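Local coordinates for beta-hexosaminidase Amuc_2018 (Akkermansia muciniphila, PDB 6JEB), which hydrolyses terminal non-reducing N-acetyl-D-hexosamine residues of N-acetyl-beta-D-hexosaminides, including N-acetylglucosamine from unbranched N-glycans and from chitobiose, at residues E18-L23 and P76-C81; T22-D28 and T44-L50; F112-M116 and L410-Y415; A401-P405 and A465-E469. One frame throughout, in Å; residues are numbered along the deposited sequence.

Contact 1. Residues E18-L23 and P76-C81; sequences ETAKTL and PEGIPC
Leu23 and Ile79 reach toward each other and meet tip to tip, Leu23 CD1 lying 3.9 Å from Ile79 CD1. Ile79 gets there with CG1 set between its backbone N and carbonyl carbon (chi1 66°) and CD1 carried straight on. Ala20 puts its methyl on the same face of the sheet as Ile79, where Ala20 CB also packs 3.9 Å from Cys81 SG. The same sulfur also lies 3.7 Å from Glu18 CB. Thr19 and Pro80, a non-hydrogen-bonded antiparallel pair, send their side chains apart, but Thr19 CG2 still lies 3.3 Å from Glu77 O. Lys21 runs out fully extended beyond CG, alongside the loop 76-78: its CG rests on Gly78 CA and Lys21 CE stops 3.4 Å from Glu77 O. The backbones are joined at the hydrogen-bonded pair, where Ala20 N gives to Ile79 O at 2.8 Å and Ile79 N to Ala20 O at 2.9 Å. Cys81 N adds a third bond, to Glu18 O. This short antiparallel pairing belongs to the sheet of the family 20 domain 2 region. Strand 79-86 also pairs there with strands 12-16 and 39-44; Ala20 and Leu23 touch Val43 of the latter, while Leu23 and Ile79 both pack on Leu72 of helix 55-73.

Contact 2. Residues T22-D28 and T44-L50; sequences TLQLLSD and TPQGAHL
Leu25 pairs with Ala48 and Ser27 with His49 in two parallel strands, and the one-residue shift between these pairs makes a beta bulge at Leu26, in the sheet of the family 20 domain 2 region. Leu26 N binds Ala48 O at 2.7 Å, and the extra residue turns its side chain toward the opposite strand. Along that side chain, Leu26 CB lies against Ala48 O and 3.6 Å from His49 CE1. Leu26 CG rests against Gly47 CA. At the tip, Leu26 CD1 settles 3.5 Å from Gln46 O and also meets His49 NE2, oblique to the imidazole, while CD2 also faces Gln46 O. The leucine thus lies across both the imidazole and the type I turn Thr44-Gly47. In that turn Thr44 OG1 forms an ST turn with Gln46 N and, together with Thr44 N, donates to Gly47 O. On the face opposite Ser27 and His49, Leu25 CD1 meets Leu50 CB, and both leucines pack on helix 55-73; Asp28, on this face too, forms a salt bridge with Arg58. Beyond the bulge the pairing resumes with Leu50 N bonding Ser27 O. Ser27 OG, set between its backbone N and carbonyl carbon (chi1 64°), sits in the plane of the His49 ring and accepts from His49 ND1 at 2.7 Å, which places a proton on ND1. Ser27 OG in turn donates to a water 2.7 Å away, and that water donates to Leu50 O at 2.9 Å.

Contact 3. Residues F112-M116 and L410-Y415; sequences FVDMM and LLYRAY
Phe112 and Tyr415 share a buried water that is bonded at two points and also lies on an aromatic face. The water donates to Phe112 O at 2.7 Å, lies 2.7 Å from Tyr415 OH in a second hydrogen bond, and sits over the centre of the Phe112 ring. Phe112 holds its ring beside its own carbonyl carbon (chi1 -169°), which puts the ring beneath the water bound to its own carbonyl, while the tyrosine meets the same water at its ring edge, in plane. Tyr415 OH also packs on the helix backbone, 3.3 Å from Met115 C. In the conformer described, one of two deposited for Met115, the chain bends at its last torsion (chi3 68°) and lays CE over one face of the tyrosine, 4.1 Å from the ring centroid, a CH-pi contact within a Met-aromatic pair. In the same conformer Met115 SD touches Leu411 CD2. Phe112 CD2 meets that same Leu411 methyl at 4.0 Å, the two side chains sliding past each other in opposite directions. Long side chains have to fill this interface, because the helix axes stay 12.2 Å apart and run nearly parallel, at 20°. Phe112 and Met116 turn inward onto Leu95 of strand 92-97. The two helices follow the first and last of the eight parallel strands, which are neighbours, so this is the seam of a TIM barrel, typical of the family 20 catalytic domain.

Contact 4. Residues A401-P405 and A465-E469; sequences AERLP and AFRWE
Arg403 meets both aromatic residues of the C-terminal tail through its carbonyl: Arg403 O lies 3.4 Å from Trp468 CZ3, at the indole edge and near its plane, and 3.2 Å from Phe466 CE1. Its side chain, bent at the second torsion (chi2 -76°), crosses the tryptophan obliquely, with Arg403 CD 3.9 Å from Trp468 CE3, Trp468 CB at the edge of the guanidinium, and the guanidinium turned 74° from the indole plane. Pro405 and Trp468 point toward each other, Pro405 CD meeting Trp468 CH2 obliquely at 4.0 Å. Arg403 NH1 forms a salt bridge with Glu469 OE2 at 3.0 Å, on the syn side of a poorly ordered carboxylate, and a water links Arg403 NH2 to the same oxygen. Farther out, Asp157 accepts from Trp468 NE1, and Phe155 meets the indole edge-to-face while making a cation-pi contact with Arg403. Phe466 meets Trp364 edge-to-face and also contacts the His409 ring. The type I turn Ala401-Leu404, held by a weak bond from Leu404 N to Ala401 O, carries Ala401 and Glu402 of the substrate-binding site. The tail thus packs against the loop after the last barrel strand, at the rim of the family 20 active site.

Overall arrangement
From the N terminus, contact 1 joins 18-23 to 76-81 and closes the loop that holds most of the domain 2 region. Contact 2 lies within the span of contact 1, sharing Thr22 and Leu23 with it, and pairs further strands of the same sheet; the two touch where Cys81 SG packs on Pro45 CD. Both are complete before contact 3 opens, about 17 Å away between nearest atoms. Contact 3 spans the catalytic domain, bringing the helix after the first barrel strand to the one after the last. Contact 4 crosses it along the chain and ties the C-terminal tail to the loop between strand 392-399 and helix 407-414; Leu404 packs on Leu410 and Arg413 between them.

Contact 1. Residues E18-L23 and P76-C81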
loop_
_atom_site.group_PDB
_atom_site.type_symbol
_atom_site.label_atom_id
_atom_site.label_comp_id
_atom_site.label_asym_id
_atom_site.label_seq_id
_atom_site.Cartn_x
_atom_site.Cartn_y
_atom_site.Cartn_z
ATOM N N GLU A 18 2.321 29.808 26.697
ATOM C CA GLU A 18 2.032 29.020 27.884
ATOM C C GLU A 18 2.505 27.581 27.697
ATOM O O GLU A 18 2.780 27.123 26.583
ATOM C CB GLU A 18 0.531 29.020 28.183
ATOM C CG GLU A 18 -0.064 30.387 28.482
ATOM C CD GLU A 18 -0.412 31.172 27.227
ATOM O OE1 GLU A 18 -0.566 30.557 26.147
ATOM O OE2 GLU A 18 -0.530 32.410 27.324
ATOM N N THR A 19 2.592 26.865 28.813
ATOM C CA THR A 19 3.013 25.473 28.848
ATOM C C THR A 19 1.857 24.619 29.341
ATOM O O THR A 19 1.095 25.041 30.217
ATOM C CB THR A 19 4.203 25.314 29.804
ATOM O OG1 THR A 19 5.292 26.125 29.345
ATOM C CG2 THR A 19 4.652 23.866 29.878
ATOM N N ALA A 20 1.718 23.423 28.770
ATOM C CA ALA A 20 0.701 22.462 29.173
ATOM C C ALA A 20 1.372 21.232 29.771
ATOM O O ALA A 20 2.288 20.664 29.166
ATOM C CB ALA A 20 -0.157 22.044 27.974
ATOM N N LYS A 21 0.910 20.821 30.950
ATOM C CA LYS A 21 1.356 19.586 31.579
ATOM C C LYS A 21 0.251 18.545 31.631
ATOM O O LYS A 21 0.422 17.490 32.257
ATOM C CB LYS A 21 1.931 19.855 32.972
ATOM C CG LYS A 21 3.272 20.557 32.921
ATOM C CD LYS A 21 3.810 20.860 34.304
ATOM C CE LYS A 21 5.126 21.611 34.198
ATOM N NZ LYS A 21 5.688 21.953 35.528
ATOM N N THR A 22 -0.876 18.819 30.986
ATOM C CA THR A 22 -1.952 17.859 30.842
ATOM C C THR A 22 -2.497 17.973 29.431
ATOM O O THR A 22 -2.470 19.047 28.822
ATOM C CB THR A 22 -3.076 18.096 31.865
ATOM O OG1 THR A 22 -4.120 17.141 31.646
ATOM C CG2 THR A 22 -3.649 19.505 31.742
ATOM N N LEU A 23 -2.959 16.841 28.905
ATOM C CA LEU A 23 -3.613 16.781 27.606
ATOM C C LEU A 23 -5.002 16.169 27.720
ATOM O O LEU A 23 -5.524 15.620 26.744
ATOM C CB LEU A 23 -2.740 16.042 26.587
ATOM C CG LEU A 23 -1.581 16.881 26.043
ATOM C CD1 LEU A 23 -0.501 16.003 25.422
ATOM C CD2 LEU A 23 -2.096 17.916 25.038
ATOM N N PRO A 76 8.526 16.053 31.144
ATOM C CA PRO A 76 7.861 16.453 32.397
ATOM C C PRO A 76 7.746 17.957 32.578
ATOM O O PRO A 76 6.866 18.415 33.318
ATOM C CB PRO A 76 8.730 15.809 33.487
ATOM C CG PRO A 76 10.066 15.600 32.836
ATOM C CD PRO A 76 9.787 15.331 31.383
ATOM N N GLU A 77 8.597 18.743 31.916
ATOM C CA GLU A 77 8.471 20.194 31.967
ATOM C C GLU A 77 7.248 20.703 31.216
ATOM O O GLU A 77 6.941 21.896 31.306
ATOM C CB GLU A 77 9.732 20.856 31.404
ATOM C CG GLU A 77 9.881 20.755 29.889
ATOM C CD GLU A 77 10.606 19.494 29.435
ATOM O OE1 GLU A 77 10.675 18.514 30.212
ATOM O OE2 GLU A 77 11.112 19.490 28.290
ATOM N N GLY A 78 6.548 19.838 30.489
ATOM C CA GLY A 78 5.379 20.227 29.730
ATOM C C GLY A 78 5.704 20.497 28.271
ATOM O O GLY A 78 6.863 20.561 27.852
ATOM N N ILE A 79 4.644 20.661 27.489
ATOM C CA ILE A 79 4.764 20.951 26.062
ATOM C C ILE A 79 4.166 22.328 25.821
ATOM O O ILE A 79 3.388 22.837 26.646
ATOM C CB ILE A 79 4.082 19.866 25.195
ATOM C CG1 ILE A 79 2.564 19.880 25.410
ATOM C CG2 ILE A 79 4.695 18.491 25.465
ATOM C CD1 ILE A 79 1.807 19.005 24.425
ATOM N N PRO A 80 4.500 22.967 24.698
ATOM C CA PRO A 80 3.918 24.282 24.415
ATOM C C PRO A 80 2.417 24.182 24.211
ATOM O O PRO A 80 1.893 23.177 23.720
ATOM C CB PRO A 80 4.603 24.713 23.113
ATOM C CG PRO A 80 5.745 23.809 22.930
ATOM C CD PRO A 80 5.482 22.557 23.680
ATOM N N CYS A 81 1.726 25.247 24.592
ATOM C CA CYS A 81 0.351 25.433 24.172
ATOM C C CYS A 81 0.331 25.931 22.730
ATOM O O CYS A 81 1.348 26.370 22.185
ATOM C CB CYS A 81 -0.344 26.428 25.096
ATOM S SG CYS A 81 -0.605 25.760 26.753
#

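Contact 2. Residues T22-D28 and T44-L50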
loop_
_atom_site.group_PDB
_atom_site.type_symbol
_atom_site.label_atom_id
_atom_site.label_comp_id
_atom_site.label_asym_id
_atom_site.label_seq_id
_atom_site.Cartn_x
_atom_site.Cartn_y
_atom_site.Cartn_z
ATOM N N THR A 22 -0.876 18.819 30.986
ATOM C CA THR A 22 -1.952 17.859 30.842
ATOM C C THR A 22 -2.497 17.973 29.431
ATOM O O THR A 22 -2.470 19.047 28.822
ATOM C CB THR A 22 -3.076 18.096 31.865
ATOM O OG1 THR A 22 -4.120 17.141 31.646
ATOM C CG2 THR A 22 -3.649 19.505 31.742
ATOM N N LEU A 23 -2.959 16.841 28.905
ATOM C CA LEU A 23 -3.613 16.781 27.606
ATOM C C LEU A 23 -5.002 16.169 27.720
ATOM O O LEU A 23 -5.524 15.620 26.744
ATOM C CB LEU A 23 -2.740 16.042 26.587
ATOM C CG LEU A 23 -1.581 16.881 26.043
ATOM C CD1 LEU A 23 -0.501 16.003 25.422
ATOM C CD2 LEU A 23 -2.096 17.916 25.038
ATOM N N GLN A 24 -5.598 16.250 28.908
ATOM C CA GLN A 24 -6.974 15.826 29.103
ATOM C C GLN A 24 -7.867 16.502 28.077
ATOM O O GLN A 24 -7.779 17.710 27.857
ATOM C CB GLN A 24 -7.425 16.216 30.515
ATOM C CG GLN A 24 -8.914 16.055 30.761
ATOM C CD GLN A 24 -9.354 16.639 32.098
ATOM O OE1 GLN A 24 -8.562 16.735 33.036
ATOM N NE2 GLN A 24 -10.625 17.034 32.186
ATOM N N LEU A 25 -8.716 15.717 27.436
ATOM C CA LEU A 25 -9.586 16.247 26.398
ATOM C C LEU A 25 -10.769 16.948 27.065
ATOM O O LEU A 25 -11.600 16.302 27.712
ATOM C CB LEU A 25 -10.020 15.105 25.490
ATOM C CG LEU A 25 -10.601 15.462 24.133
ATOM C CD1 LEU A 25 -9.681 16.413 23.356
ATOM C CD2 LEU A 25 -10.888 14.186 23.333
ATOM N N LEU A 26 -10.839 18.277 26.916
ATOM C CA LEU A 26 -11.873 19.090 27.549
ATOM C C LEU A 26 -13.113 19.246 26.682
ATOM O O LEU A 26 -14.215 19.457 27.212
ATOM C CB LEU A 26 -11.327 20.488 27.851
ATOM C CG LEU A 26 -10.118 20.552 28.781
ATOM C CD1 LEU A 26 -9.603 21.984 28.877
ATOM C CD2 LEU A 26 -10.503 20.014 30.150
ATOM N N SER A 27 -12.956 19.166 25.365
ATOM C CA SER A 27 -14.080 19.274 24.454
ATOM C C SER A 27 -13.749 18.490 23.196
ATOM O O SER A 27 -12.578 18.310 22.848
ATOM C CB SER A 27 -14.424 20.730 24.122
ATOM O OG SER A 27 -13.360 21.355 23.438
ATOM N N ASP A 28 -14.800 18.022 22.524
ATOM C CA ASP A 28 -14.649 17.120 21.385
ATOM C C ASP A 28 -15.920 17.348 20.571
ATOM O O ASP A 28 -16.966 16.776 20.887
ATOM C CB ASP A 28 -14.549 15.686 21.884
ATOM C CG ASP A 28 -14.350 14.666 20.772
ATOM O OD1 ASP A 28 -14.379 15.025 19.574
ATOM O OD2 ASP A 28 -14.154 13.478 21.115
ATOM N N THR A 44 -4.165 23.875 25.699
ATOM C CA THR A 44 -4.184 24.912 26.722
ATOM C C THR A 44 -3.620 24.349 28.024
ATOM O O THR A 44 -3.512 23.129 28.177
ATOM C CB THR A 44 -5.615 25.424 26.980
ATOM O OG1 THR A 44 -6.311 24.513 27.844
ATOM C CG2 THR A 44 -6.389 25.613 25.673
ATOM N N PRO A 45 -3.263 25.202 28.994
ATOM C CA PRO A 45 -2.756 24.662 30.267
ATOM C C PRO A 45 -3.763 23.802 31.008
ATOM O O PRO A 45 -3.368 23.014 31.880
ATOM C CB PRO A 45 -2.399 25.920 31.070
ATOM C CG PRO A 45 -2.155 26.974 30.027
ATOM C CD PRO A 45 -3.165 26.675 28.953
ATOM N N GLN A 46 -5.049 23.936 30.705
ATOM C CA GLN A 46 -6.087 23.167 31.372
ATOM C C GLN A 46 -6.410 21.865 30.653
ATOM O O GLN A 46 -7.121 21.025 31.216
ATOM C CB GLN A 46 -7.368 24.003 31.490
ATOM C CG GLN A 46 -7.222 25.280 32.323
ATOM C CD GLN A 46 -6.532 26.420 31.580
ATOM O OE1 GLN A 46 -6.655 26.554 30.364
ATOM N NE2 GLN A 46 -5.805 27.251 32.321
ATOM N N GLY A 47 -5.914 21.676 29.438
ATOM C CA GLY A 47 -6.244 20.521 28.639
ATOM C C GLY A 47 -6.470 20.923 27.198
ATOM O O GLY A 47 -6.249 22.070 26.801
ATOM N N ALA A 48 -6.922 19.960 26.406
ATOM C CA ALA A 48 -6.991 20.105 24.964
ATOM C C ALA A 48 -8.434 20.170 24.488
ATOM O O ALA A 48 -9.332 19.565 25.080
ATOM C CB ALA A 48 -6.285 18.931 24.282
ATOM N N HIS A 49 -8.644 20.903 23.399
ATOM C CA HIS A 49 -9.948 21.019 22.762
ATOM C C HIS A 49 -9.832 20.527 21.330
ATOM O O HIS A 49 -8.981 21.012 20.575
ATOM C CB HIS A 49 -10.396 22.479 22.742
ATOM C CG HIS A 49 -10.519 23.083 24.100
ATOM N ND1 HIS A 49 -11.666 22.976 24.857
ATOM C CD2 HIS A 49 -9.638 23.793 24.847
ATOM C CE1 HIS A 49 -11.490 23.605 26.007
ATOM N NE2 HIS A 49 -10.269 24.109 26.025
ATOM N N LEU A 50 -10.683 19.574 20.957
ATOM C CA LEU A 50 -10.685 19.019 19.611
ATOM C C LEU A 50 -11.960 19.433 18.889
ATOM O O LEU A 50 -13.063 19.239 19.405
ATOM C CB LEU A 50 -10.570 17.495 19.655
ATOM C CG LEU A 50 -10.562 16.801 18.288
ATOM C CD1 LEU A 50 -9.384 17.228 17.431
ATOM C CD2 LEU A 50 -10.543 15.291 18.483
HETATM O O HOH W 1 -13.776 21.627 20.817
#

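Contact 3. Residues F112-M116 and L410-Y415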
loop_
_atom_site.group_PDB
_atom_site.type_symbol
_atom_site.label_atom_id
_atom_site.label_comp_id
_atom_site.label_asym_id
_atom_site.label_seq_id
_atom_site.Cartn_x
_atom_site.Cartn_y
_atom_site.Cartn_z
ATOM N N PHE A 112 1.050 -4.050 12.433
ATOM C CA PHE A 112 1.344 -3.237 11.258
ATOM C C PHE A 112 0.298 -2.139 11.087
ATOM O O PHE A 112 0.635 -0.982 10.795
ATOM C CB PHE A 112 1.398 -4.146 10.020
ATOM C CG PHE A 112 1.954 -3.478 8.799
ATOM C CD1 PHE A 112 1.123 -2.755 7.952
ATOM C CD2 PHE A 112 3.310 -3.568 8.497
ATOM C CE1 PHE A 112 1.633 -2.124 6.828
ATOM C CE2 PHE A 112 3.826 -2.942 7.364
ATOM C CZ PHE A 112 2.983 -2.217 6.534
ATOM N N VAL A 113 -0.976 -2.477 11.292
ATOM C CA VAL A 113 -2.047 -1.494 11.149
ATOM C C VAL A 113 -1.954 -0.415 12.224
ATOM O O VAL A 113 -2.108 0.779 11.934
ATOM C CB VAL A 113 -3.419 -2.197 11.137
ATOM C CG1 VAL A 113 -4.554 -1.175 11.306
ATOM C CG2 VAL A 113 -3.576 -2.978 9.835
ATOM N N ASP A 114 -1.716 -0.803 13.483
ATOM C CA ASP A 114 -1.623 0.206 14.537
ATOM C C ASP A 114 -0.515 1.205 14.235
ATOM O O ASP A 114 -0.678 2.415 14.447
ATOM C CB ASP A 114 -1.364 -0.452 15.896
ATOM C CG ASP A 114 -2.593 -1.123 16.477
ATOM O OD1 ASP A 114 -3.627 -1.208 15.792
ATOM O OD2 ASP A 114 -2.524 -1.565 17.647
ATOM N N MET A 115 0.622 0.716 13.739
ATOM C CA MET A 115 1.733 1.615 13.452
ATOM C C MET A 115 1.414 2.553 12.289
ATOM O O MET A 115 1.728 3.746 12.355
ATOM C CB MET A 115 3.015 0.816 13.230
ATOM C CG MET A 115 3.447 0.118 14.515
ATOM S SD MET A 115 4.941 -0.865 14.346
ATOM C CE MET A 115 6.162 0.412 14.075
ATOM N N MET A 116 0.798 2.048 11.216
ATOM C CA MET A 116 0.483 2.951 10.106
ATOM C C MET A 116 -0.592 3.968 10.496
ATOM O O MET A 116 -0.542 5.131 10.067
ATOM C CB MET A 116 0.107 2.176 8.839
ATOM C CG MET A 116 -1.265 1.530 8.872
ATOM S SD MET A 116 -1.475 0.334 7.532
ATOM C CE MET A 116 -1.686 1.440 6.131
ATOM N N LEU A 410 9.795 -7.189 8.173
ATOM C CA LEU A 410 8.912 -6.262 7.477
ATOM C C LEU A 410 8.984 -4.866 8.091
ATOM O O LEU A 410 9.141 -3.867 7.378
ATOM C CB LEU A 410 7.490 -6.819 7.543
ATOM C CG LEU A 410 6.394 -6.137 6.743
ATOM C CD1 LEU A 410 6.757 -6.177 5.281
ATOM C CD2 LEU A 410 5.064 -6.834 6.979
ATOM N N LEU A 411 8.847 -4.779 9.414
ATOM C CA LEU A 411 8.902 -3.480 10.071
ATOM C C LEU A 411 10.280 -2.857 9.947
ATOM O O LEU A 411 10.393 -1.628 9.875
ATOM C CB LEU A 411 8.511 -3.604 11.545
ATOM C CG LEU A 411 7.054 -3.983 11.823
ATOM C CD1 LEU A 411 6.843 -4.153 13.329
ATOM C CD2 LEU A 411 6.085 -2.949 11.241
ATOM N N TYR A 412 11.335 -3.679 9.930
ATOM C CA TYR A 412 12.674 -3.123 9.792
ATOM C C TYR A 412 12.808 -2.333 8.497
ATOM O O TYR A 412 13.393 -1.244 8.488
ATOM C CB TYR A 412 13.757 -4.207 9.868
ATOM C CG TYR A 412 15.109 -3.548 9.886
ATOM C CD1 TYR A 412 15.669 -3.118 11.081
ATOM C CD2 TYR A 412 15.795 -3.297 8.702
ATOM C CE1 TYR A 412 16.894 -2.473 11.106
ATOM C CE2 TYR A 412 17.008 -2.644 8.706
ATOM C CZ TYR A 412 17.556 -2.240 9.913
ATOM O OH TYR A 412 18.756 -1.586 9.921
ATOM N N ARG A 413 12.283 -2.870 7.388
ATOM C CA ARG A 413 12.376 -2.138 6.127
ATOM C C ARG A 413 11.262 -1.112 5.952
ATOM O O ARG A 413 11.487 -0.079 5.316
ATOM C CB ARG A 413 12.492 -3.090 4.932
ATOM C CG ARG A 413 13.818 -3.835 4.959
ATOM C CD ARG A 413 14.460 -4.100 3.596
ATOM N NE ARG A 413 15.819 -4.597 3.806
ATOM C CZ ARG A 413 16.705 -4.878 2.846
ATOM N NH1 ARG A 413 16.393 -4.726 1.564
ATOM N NH2 ARG A 413 17.917 -5.316 3.182
ATOM N N ALA A 414 10.082 -1.344 6.528
ATOM C CA ALA A 414 8.995 -0.385 6.352
ATOM C C ALA A 414 9.268 0.924 7.082
ATOM O O ALA A 414 8.971 2.000 6.552
ATOM C CB ALA A 414 7.664 -0.988 6.802
ATOM N N TYR A 415 9.823 0.856 8.310
ATOM C CA TYR A 415 10.067 2.017 9.159
ATOM C C TYR A 415 11.562 2.265 9.315
ATOM O O TYR A 415 12.350 1.314 9.357
ATOM C CB TYR A 415 9.428 1.830 10.547
ATOM C CG TYR A 415 7.923 1.907 10.457
ATOM C CD1 TYR A 415 7.269 3.132 10.544
ATOM C CD2 TYR A 415 7.164 0.769 10.199
ATOM C CE1 TYR A 415 5.904 3.222 10.404
ATOM C CE2 TYR A 415 5.785 0.843 10.063
ATOM C CZ TYR A 415 5.165 2.077 10.158
ATOM O OH TYR A 415 3.807 2.177 10.017
HETATM O O HOH W 2 2.800 -0.228 9.388
#

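Contact 4. Residues A401-P405 and A465-E469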
loop_
_atom_site.group_PDB
_atom_site.type_symbol
_atom_site.label_atom_id
_atom_site.label_comp_id
_atom_site.label_asym_id
_atom_site.label_seq_id
_atom_site.Cartn_x
_atom_site.Cartn_y
_atom_site.Cartn_z
ATOM N N ALA A 401 7.685 -8.470 -0.324
ATOM C CA ALA A 401 8.157 -9.395 0.699
ATOM C C ALA A 401 8.822 -10.649 0.145
ATOM O O ALA A 401 8.922 -11.642 0.869
ATOM C CB ALA A 401 7.041 -9.743 1.687
ATOM N N GLU A 402 9.297 -10.630 -1.107
ATOM C CA GLU A 402 10.093 -11.760 -1.591
ATOM C C GLU A 402 11.138 -12.159 -0.556
ATOM O O GLU A 402 11.354 -13.353 -0.301
ATOM C CB GLU A 402 10.812 -11.412 -2.906
ATOM C CG GLU A 402 9.934 -11.297 -4.150
ATOM C CD GLU A 402 9.465 -9.879 -4.413
ATOM O OE1 GLU A 402 9.360 -9.099 -3.444
ATOM O OE2 GLU A 402 9.220 -9.538 -5.593
ATOM N N ARG A 403 11.787 -11.167 0.062
ATOM C CA ARG A 403 12.917 -11.400 0.952
ATOM C C ARG A 403 12.636 -10.964 2.389
ATOM O O ARG A 403 13.578 -10.778 3.166
ATOM C CB ARG A 403 14.162 -10.681 0.426
ATOM C CG ARG A 403 14.626 -11.145 -0.939
ATOM C CD ARG A 403 15.327 -12.490 -0.866
ATOM N NE ARG A 403 15.965 -12.805 -2.136
ATOM C CZ ARG A 403 16.867 -13.764 -2.298
ATOM N NH1 ARG A 403 17.227 -14.518 -1.266
ATOM N NH2 ARG A 403 17.411 -13.965 -3.491
ATOM N N LEU A 404 11.371 -10.799 2.774
ATOM C CA LEU A 404 11.027 -10.343 4.122
ATOM C C LEU A 404 10.128 -11.383 4.775
ATOM O O LEU A 404 8.900 -11.352 4.606
ATOM C CB LEU A 404 10.376 -8.961 4.095
ATOM C CG LEU A 404 11.245 -7.861 3.480
ATOM C CD1 LEU A 404 10.449 -6.566 3.299
ATOM C CD2 LEU A 404 12.506 -7.611 4.321
ATOM N N PRO A 405 10.699 -12.328 5.527
ATOM C CA PRO A 405 9.942 -13.525 5.916
ATOM C C PRO A 405 9.070 -13.406 7.155
ATOM O O PRO A 405 8.288 -14.332 7.407
ATOM C CB PRO A 405 11.052 -14.572 6.125
ATOM C CG PRO A 405 12.230 -13.756 6.575
ATOM C CD PRO A 405 12.141 -12.461 5.805
ATOM N N ALA A 465 18.919 -10.776 10.959
ATOM C CA ALA A 465 19.651 -11.679 10.085
ATOM C C ALA A 465 18.714 -12.378 9.105
ATOM O O ALA A 465 17.548 -12.641 9.407
ATOM C CB ALA A 465 20.366 -12.736 10.921
ATOM N N PHE A 466 19.248 -12.690 7.925
ATOM C CA PHE A 466 18.556 -13.474 6.912
ATOM C C PHE A 466 19.187 -14.856 6.821
ATOM O O PHE A 466 20.363 -15.043 7.146
ATOM C CB PHE A 466 18.654 -12.816 5.532
ATOM C CG PHE A 466 18.002 -11.470 5.450
ATOM C CD1 PHE A 466 16.645 -11.364 5.193
ATOM C CD2 PHE A 466 18.744 -10.309 5.613
ATOM C CE1 PHE A 466 16.034 -10.121 5.111
ATOM C CE2 PHE A 466 18.138 -9.063 5.529
ATOM C CZ PHE A 466 16.782 -8.968 5.280
ATOM N N ARG A 467 18.402 -15.827 6.362
ATOM C CA ARG A 467 18.913 -17.181 6.211
ATOM C C ARG A 467 19.501 -17.448 4.831
ATOM O O ARG A 467 20.158 -18.479 4.643
ATOM C CB ARG A 467 17.817 -18.211 6.502
ATOM C CG ARG A 467 16.909 -18.495 5.315
ATOM C CD ARG A 467 15.936 -19.631 5.613
ATOM N NE ARG A 467 15.030 -19.301 6.707
ATOM C CZ ARG A 467 13.760 -18.946 6.546
ATOM N NH1 ARG A 467 13.236 -18.886 5.329
ATOM N NH2 ARG A 467 13.012 -18.657 7.603
ATOM N N TRP A 468 19.289 -16.558 3.869
ATOM C CA TRP A 468 19.689 -16.794 2.490
ATOM C C TRP A 468 21.049 -16.173 2.209
ATOM O O TRP A 468 21.338 -15.060 2.657
ATOM C CB TRP A 468 18.662 -16.198 1.529
ATOM C CG TRP A 468 17.260 -16.622 1.812
ATOM C CD1 TRP A 468 16.751 -17.888 1.723
ATOM C CD2 TRP A 468 16.175 -15.780 2.215
ATOM N NE1 TRP A 468 15.423 -17.885 2.064
ATOM C CE2 TRP A 468 15.042 -16.603 2.364
ATOM C CE3 TRP A 468 16.054 -14.407 2.468
ATOM C CZ2 TRP A 468 13.798 -16.102 2.749
ATOM C CZ3 TRP A 468 14.825 -13.915 2.853
ATOM C CH2 TRP A 468 13.709 -14.759 2.985
ATOM N N GLU A 469 21.873 -16.902 1.461
ATOM C CA GLU A 469 23.139 -16.390 0.928
ATOM C C GLU A 469 24.011 -15.691 1.971
ATOM O O GLU A 469 24.872 -14.875 1.633
ATOM C CB GLU A 469 22.864 -15.466 -0.262
ATOM C CG GLU A 469 22.122 -16.161 -1.398
ATOM C CD GLU A 469 20.929 -15.369 -1.908
ATOM O OE1 GLU A 469 21.120 -14.202 -2.312
ATOM O OE2 GLU A 469 19.801 -15.916 -1.902
HETATM O O HOH W 3 18.856 -16.504 -4.505
#